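Local coordinates for protein TRAP dicarboxylate transporter-DctP subunit (Desulfovibrio salexigens, PDB 4N6D) that probably captures a small organic acid in the periplasm and delivers it to a TRAP-type membrane transporter, as its solute-binding component, at residues T72-L80 and Q87-H98. Numbering follows the deposited sequence.
With EDO (1,2-ethanediol), chain E.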
ATOM      1  N   THR A  72      -3.142  12.229 -15.864  1.00  9.80           N
ATOM      2  CA  THR A  72      -3.213  12.897 -17.169  1.00 14.77           C
ATOM      3  C   THR A  72      -4.101  12.192 -18.187  1.00 17.96           C
ATOM      4  O   THR A  72      -4.463  12.778 -19.196  1.00 25.11           O
ATOM      5  CB  THR A  72      -1.849  13.111 -17.801  1.00 11.45           C
ATOM      6  OG1 THR A  72      -1.105  11.887 -17.864  1.00 18.64           O
ATOM      7  CG2 THR A  72      -1.067  14.184 -17.012  1.00 15.62           C
ATOM      8  N   LEU A  73      -4.445  10.936 -17.939  1.00  9.43           N
ATOM      9  CA  LEU A  73      -5.420  10.251 -18.787  1.00 10.17           C
ATOM     10  C   LEU A  73      -6.642   9.881 -17.951  1.00 10.92           C
ATOM     11  O   LEU A  73      -7.741  10.322 -18.243  1.00 12.16           O
ATOM     12  CB  LEU A  73      -4.787   9.019 -19.417  1.00  9.17           C
ATOM     13  CG  LEU A  73      -5.639   8.140 -20.332  1.00 10.44           C
ATOM     14  CD1 LEU A  73      -6.268   8.944 -21.436  1.00 15.58           C
ATOM     15  CD2 LEU A  73      -4.777   6.972 -20.894  1.00 11.94           C
ATOM     16  N   LEU A  74      -6.445   9.062 -16.918  1.00 10.14           N
ATOM     17  CA  LEU A  74      -7.486   8.781 -15.933  1.00  8.42           C
ATOM     18  C   LEU A  74      -6.946   9.101 -14.541  1.00  8.69           C
ATOM     19  O   LEU A  74      -5.755   8.966 -14.280  1.00 11.19           O
ATOM     20  CB  LEU A  74      -7.919   7.313 -15.973  1.00  8.49           C
ATOM     21  CG  LEU A  74      -8.428   6.746 -17.287  1.00 11.62           C
ATOM     22  CD1 LEU A  74      -8.654   5.247 -17.180  1.00 10.37           C
ATOM     23  CD2 LEU A  74      -9.695   7.447 -17.664  1.00 14.25           C
ATOM     24  N   GLY A  75      -7.817   9.532 -13.646  1.00 13.99           N
ATOM     25  CA  GLY A  75      -7.413   9.820 -12.284  1.00 16.21           C
ATOM     26  C   GLY A  75      -8.169   8.966 -11.284  1.00 16.05           C
ATOM     27  O   GLY A  75      -8.722   7.928 -11.624  1.00 12.87           O
ATOM     28  N   ALA A  76      -8.213   9.431 -10.040  1.00 14.61           N
ATOM     29  CA  ALA A  76      -8.872   8.695  -8.970  1.00 21.79           C
ATOM     30  C   ALA A  76     -10.346   8.452  -9.267  1.00 14.97           C
ATOM     31  O   ALA A  76     -10.890   7.411  -8.883  1.00 19.37           O
ATOM     32  CB  ALA A  76      -8.722   9.461  -7.649  1.00 29.05           C
ATOM     33  N   LYS A  77     -10.980   9.400  -9.945  1.00 15.67           N
ATOM     34  CA  LYS A  77     -12.432   9.367 -10.128  1.00 20.98           C
ATOM     35  C   LYS A  77     -12.880   8.424 -11.238  1.00 21.94           C
ATOM     36  O   LYS A  77     -14.047   8.061 -11.311  1.00 25.60           O
ATOM     37  CB  LYS A  77     -12.956  10.747 -10.457  1.00 19.63           C
ATOM     38  CG  LYS A  77     -12.547  11.219 -11.822  1.00 22.77           C
ATOM     39  CD  LYS A  77     -13.087  12.593 -12.157  1.00 36.67           C
ATOM     40  CE  LYS A  77     -12.674  12.986 -13.568  1.00 37.89           C
ATOM     41  NZ  LYS A  77     -12.745  14.456 -13.805  1.00 47.99           N
ATOM     42  N   ASN A  78     -11.973   8.031 -12.119  1.00 12.73           N
ATOM     43  CA  ASN A  78     -12.430   7.329 -13.311  1.00 10.89           C
ATOM     44  C   ASN A  78     -11.472   6.263 -13.851  1.00  7.69           C
ATOM     45  O   ASN A  78     -11.591   5.847 -14.995  1.00 10.02           O
ATOM     46  CB  ASN A  78     -12.741   8.337 -14.409  1.00 12.45           C
ATOM     47  CG  ASN A  78     -11.541   9.167 -14.794  1.00 12.06           C
ATOM     48  OD1 ASN A  78     -10.451   8.979 -14.285  1.00 14.17           O
ATOM     49  ND2 ASN A  78     -11.750  10.122 -15.706  1.00 20.18           N
ATOM     50  N   THR A  79     -10.558   5.769 -13.019  1.00  7.59           N
ATOM     51  CA  THR A  79      -9.656   4.724 -13.473  1.00  9.16           C
ATOM     52  C   THR A  79     -10.393   3.401 -13.672  1.00  8.84           C
ATOM     53  O   THR A  79     -10.219   2.742 -14.694  1.00  8.56           O
ATOM     54  CB  THR A  79      -8.475   4.546 -12.501  1.00 11.48           C
ATOM     55  OG1 THR A  79      -7.568   5.639 -12.669  1.00 14.28           O
ATOM     56  CG2 THR A  79      -7.726   3.259 -12.800  1.00 10.27           C
ATOM     57  N   LEU A  80     -11.231   2.998 -12.722  1.00 11.47           N
ATOM     58  CA  LEU A  80     -11.967   1.726 -12.889  1.00 13.72           C
ATOM     59  C   LEU A  80     -12.869   1.736 -14.093  1.00  9.97           C
ATOM     60  O   LEU A  80     -12.816   0.854 -14.967  1.00 13.78           O
ATOM     61  CB  LEU A  80     -12.815   1.409 -11.660  1.00 16.67           C
ATOM     62  CG  LEU A  80     -12.098   0.717 -10.523  1.00 17.30           C
ATOM     63  CD1 LEU A  80     -13.041   0.614  -9.333  1.00 21.31           C
ATOM     64  CD2 LEU A  80     -11.624  -0.671 -10.937  1.00 14.18           C
ATOM     65  N   GLN A  87     -10.829   3.489 -22.255  1.00 12.21           N
ATOM     66  CA  GLN A  87     -10.225   4.808 -22.351  1.00 10.46           C
ATOM     67  C   GLN A  87      -8.734   4.740 -22.091  1.00 12.58           C
ATOM     68  O   GLN A  87      -7.956   5.539 -22.639  1.00 11.61           O
ATOM     69  CB  GLN A  87     -10.833   5.758 -21.342  1.00 17.73           C
ATOM     70  CG  GLN A  87     -12.159   6.294 -21.721  1.00 31.32           C
ATOM     71  CD  GLN A  87     -12.636   7.273 -20.686  1.00 33.27           C
ATOM     72  OE1 GLN A  87     -11.987   8.292 -20.442  1.00 37.17           O
ATOM     73  NE2 GLN A  87     -13.747   6.952 -20.037  1.00 35.34           N
ATOM     74  N   ALA A  88      -8.344   3.804 -21.219  1.00 12.34           N
ATOM     75  CA  ALA A  88      -6.956   3.412 -21.069  1.00  9.64           C
ATOM     76  C   ALA A  88      -6.921   1.904 -21.129  1.00 10.97           C
ATOM     77  O   ALA A  88      -7.890   1.250 -20.753  1.00 10.09           O
ATOM     78  CB  ALA A  88      -6.367   3.880 -19.751  1.00 10.19           C
ATOM     79  N   ASP A  89      -5.814   1.343 -21.605  1.00  7.32           N
ATOM     80  CA  ASP A  89      -5.667  -0.105 -21.610  1.00  7.78           C
ATOM     81  C   ASP A  89      -5.391  -0.662 -20.222  1.00  8.49           C
ATOM     82  O   ASP A  89      -5.835  -1.760 -19.891  1.00  7.75           O
ATOM     83  CB  ASP A  89      -4.565  -0.557 -22.576  1.00  8.63           C
ATOM     84  CG  ASP A  89      -4.873  -0.159 -24.027  1.00 11.15           C
ATOM     85  OD1 ASP A  89      -5.822  -0.735 -24.612  1.00 12.84           O
ATOM     86  OD2 ASP A  89      -4.178   0.735 -24.561  1.00 10.67           O
ATOM     87  N   ILE A  90      -4.663   0.106 -19.426  1.00  6.45           N
ATOM     88  CA  ILE A  90      -4.172  -0.327 -18.127  1.00  6.23           C
ATOM     89  C   ILE A  90      -4.309   0.810 -17.157  1.00  8.37           C
ATOM     90  O   ILE A  90      -4.208   1.981 -17.537  1.00  9.01           O
ATOM     91  CB  ILE A  90      -2.664  -0.715 -18.212  1.00  7.04           C
ATOM     92  CG1 ILE A  90      -2.453  -1.840 -19.215  1.00  8.10           C
ATOM     93  CG2 ILE A  90      -2.117  -1.088 -16.821  1.00  8.52           C
ATOM     94  CD1 ILE A  90      -0.956  -2.052 -19.546  1.00 10.50           C
ATOM     95  N   GLY A  91      -4.583   0.489 -15.905  1.00  6.48           N
ATOM     96  CA  GLY A  91      -4.685   1.506 -14.872  1.00  6.68           C
ATOM     97  C   GLY A  91      -4.301   0.972 -13.503  1.00  6.46           C
ATOM     98  O   GLY A  91      -4.278  -0.243 -13.284  1.00  6.83           O
ATOM     99  N   CYS A  92      -3.995   1.907 -12.606  1.00  6.82           N
ATOM    100  CA  CYS A  92      -3.581   1.635 -11.218  1.00  5.88           C
ATOM    101  C   CYS A  92      -4.681   2.018 -10.241  1.00  8.02           C
ATOM    102  O   CYS A  92      -5.141   3.180 -10.203  1.00  9.13           O
ATOM    103  CB  CYS A  92      -2.334   2.433 -10.896  1.00 10.67           C
ATOM    104  SG  CYS A  92      -1.701   2.125  -9.207  1.00  9.72           S
ATOM    105  N   VAL A  93      -5.094   1.040  -9.443  1.00  7.63           N
ATOM    106  CA  VAL A  93      -6.169   1.230  -8.486  1.00  6.55           C
ATOM    107  C   VAL A  93      -5.672   1.094  -7.051  1.00  7.78           C
ATOM    108  O   VAL A  93      -5.052   0.102  -6.699  1.00  8.84           O
ATOM    109  CB  VAL A  93      -7.297   0.228  -8.728  1.00  8.49           C
ATOM    110  CG1 VAL A  93      -8.407   0.401  -7.691  1.00 10.49           C
ATOM    111  CG2 VAL A  93      -7.854   0.369 -10.157  1.00 12.66           C
ATOM    112  N   SER A  94      -5.969   2.093  -6.224  1.00  8.91           N
ATOM    113  CA  SER A  94      -5.770   2.006  -4.781  1.00  8.10           C
ATOM    114  C   SER A  94      -7.053   1.446  -4.189  1.00  6.77           C
ATOM    115  O   SER A  94      -8.069   2.122  -4.161  1.00  8.28           O
ATOM    116  CB  SER A  94      -5.477   3.388  -4.198  1.00 10.13           C
ATOM    117  OG  SER A  94      -5.323   3.323  -2.785  1.00 11.27           O
ATOM    118  N   LEU A  95      -7.025   0.202  -3.725  1.00  8.72           N
ATOM    119  CA  LEU A  95      -8.276  -0.464  -3.373  1.00  9.14           C
ATOM    120  C   LEU A  95      -9.055   0.250  -2.268  1.00  9.84           C
ATOM    121  O   LEU A  95     -10.280   0.237  -2.275  1.00  8.39           O
ATOM    122  CB  LEU A  95      -8.041  -1.923  -2.969  1.00  7.93           C
ATOM    123  CG  LEU A  95      -7.178  -2.775  -3.900  1.00  6.19           C
ATOM    124  CD1 LEU A  95      -7.169  -4.232  -3.380  1.00 10.44           C
ATOM    125  CD2 LEU A  95      -7.671  -2.749  -5.349  1.00  7.77           C
ATOM    126  N   ALA A  96      -8.337   0.825  -1.316  1.00  7.71           N
ATOM    127  CA  ALA A  96      -8.942   1.473  -0.161  1.00  8.75           C
ATOM    128  C   ALA A  96      -9.844   2.638  -0.540  1.00  8.61           C
ATOM    129  O   ALA A  96     -10.706   3.024   0.245  1.00 11.13           O
ATOM    130  CB  ALA A  96      -7.856   1.960   0.815  1.00 11.13           C
ATOM    131  N   TYR A  97      -9.628   3.226  -1.721  1.00  9.36           N
ATOM    132  CA  TYR A  97     -10.433   4.357  -2.170  1.00 11.45           C
ATOM    133  C   TYR A  97     -11.822   3.942  -2.659  1.00  9.95           C
ATOM    134  O   TYR A  97     -12.671   4.801  -2.924  1.00 11.70           O
ATOM    135  CB  TYR A  97      -9.697   5.114  -3.289  1.00 10.54           C
ATOM    136  CG  TYR A  97     -10.348   6.425  -3.710  1.00 12.76           C
ATOM    137  CD1 TYR A  97     -10.583   7.427  -2.782  1.00 21.38           C
ATOM    138  CD2 TYR A  97     -10.728   6.651  -5.021  1.00  9.96           C
ATOM    139  CE1 TYR A  97     -11.181   8.615  -3.151  1.00 19.03           C
ATOM    140  CE2 TYR A  97     -11.323   7.856  -5.401  1.00 15.08           C
ATOM    141  CZ  TYR A  97     -11.540   8.830  -4.456  1.00 20.46           C
ATOM    142  OH  TYR A  97     -12.144  10.031  -4.805  1.00 23.67           O
ATOM    143  N   HIS A  98     -12.067   2.630  -2.770  1.00  7.12           N
ATOM    144  CA  HIS A  98     -13.319   2.101  -3.317  1.00  8.25           C
ATOM    145  C   HIS A  98     -13.954   1.085  -2.383  1.00  9.81           C
ATOM    146  O   HIS A  98     -14.045  -0.078  -2.706  1.00  8.21           O
ATOM    147  CB  HIS A  98     -13.047   1.417  -4.655  1.00  7.35           C
ATOM    148  CG  HIS A  98     -12.241   2.252  -5.585  1.00  6.91           C
ATOM    149  ND1 HIS A  98     -12.794   3.254  -6.361  1.00 11.69           N
ATOM    150  CD2 HIS A  98     -10.911   2.288  -5.819  1.00  9.78           C
ATOM    151  CE1 HIS A  98     -11.837   3.842  -7.054  1.00 12.36           C
ATOM    152  NE2 HIS A  98     -10.683   3.279  -6.739  1.00 14.37           N
TER
HETATM  153  C1  EDO E 404      -7.790   5.232  -7.596  1.00 21.55           C
HETATM  154  O1  EDO E 404      -7.938   4.060  -6.797  1.00 15.66           O
HETATM  155  C2  EDO E 404      -7.960   4.754  -9.022  1.00 18.59           C
HETATM  156  O2  EDO E 404      -9.137   3.927  -9.040  1.00 21.99           O
HETATM  157  O   HOH W   1      -4.849   5.139 -12.022  1.00 13.64           O
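Thr79, in the first turn of helix 79-85, packs over strand 90-94 near Gly91, whose CA lies 4.1 Å from Thr79 CG2. Traced outward, Thr79 CB faces C2 of an ethanediol probably from the crystallisation liquor. The side chain then forks. CG2, anti to the backbone N, continues toward the strand and touches Cys92 O and Val93 CG2. OG1 (chi1 -74°) turns back beside its own N and donates to Gly75 O at 2.8 Å, from 44° above that carbonyl's plane; Asn78 N approaches the same oxygen from the other face. OG1 also accepts from a water that donates to Cys92 O, making a one-water bridge between the start of the helix and the strand. Gly75 N is held in turn by Asn78 OD1 at 2.8 Å, in the carbonyl plane, so both backbone polar atoms of Gly75 are used. Leu80 forks as well: CD2 meets Val93 CG2, while CD1 sits over the His98 ring centre, 4.1 Å from the centroid and 13° off the normal, a CH-pi contact. His98 NE2 bonds both ethanediol hydroxyls, and Ser94 N gives O1 a further bond of 2.8 Å. Alongside, Tyr97 turns a ring edge to Ala76 O, 3.5 Å from CE2. At the far end, Ala88 CB touches both Leu73 CD2 and Leu74 CD1, each 3.7 Å away. Helix 79-85 links strand 63-68 to the parallel central strand 90-94 of the five-stranded mixed sheet, with strand 30-35 between them: a beta-alpha-beta crossover, in keeping with the alpha/beta lobe of a DctP-type periplasmic binding protein.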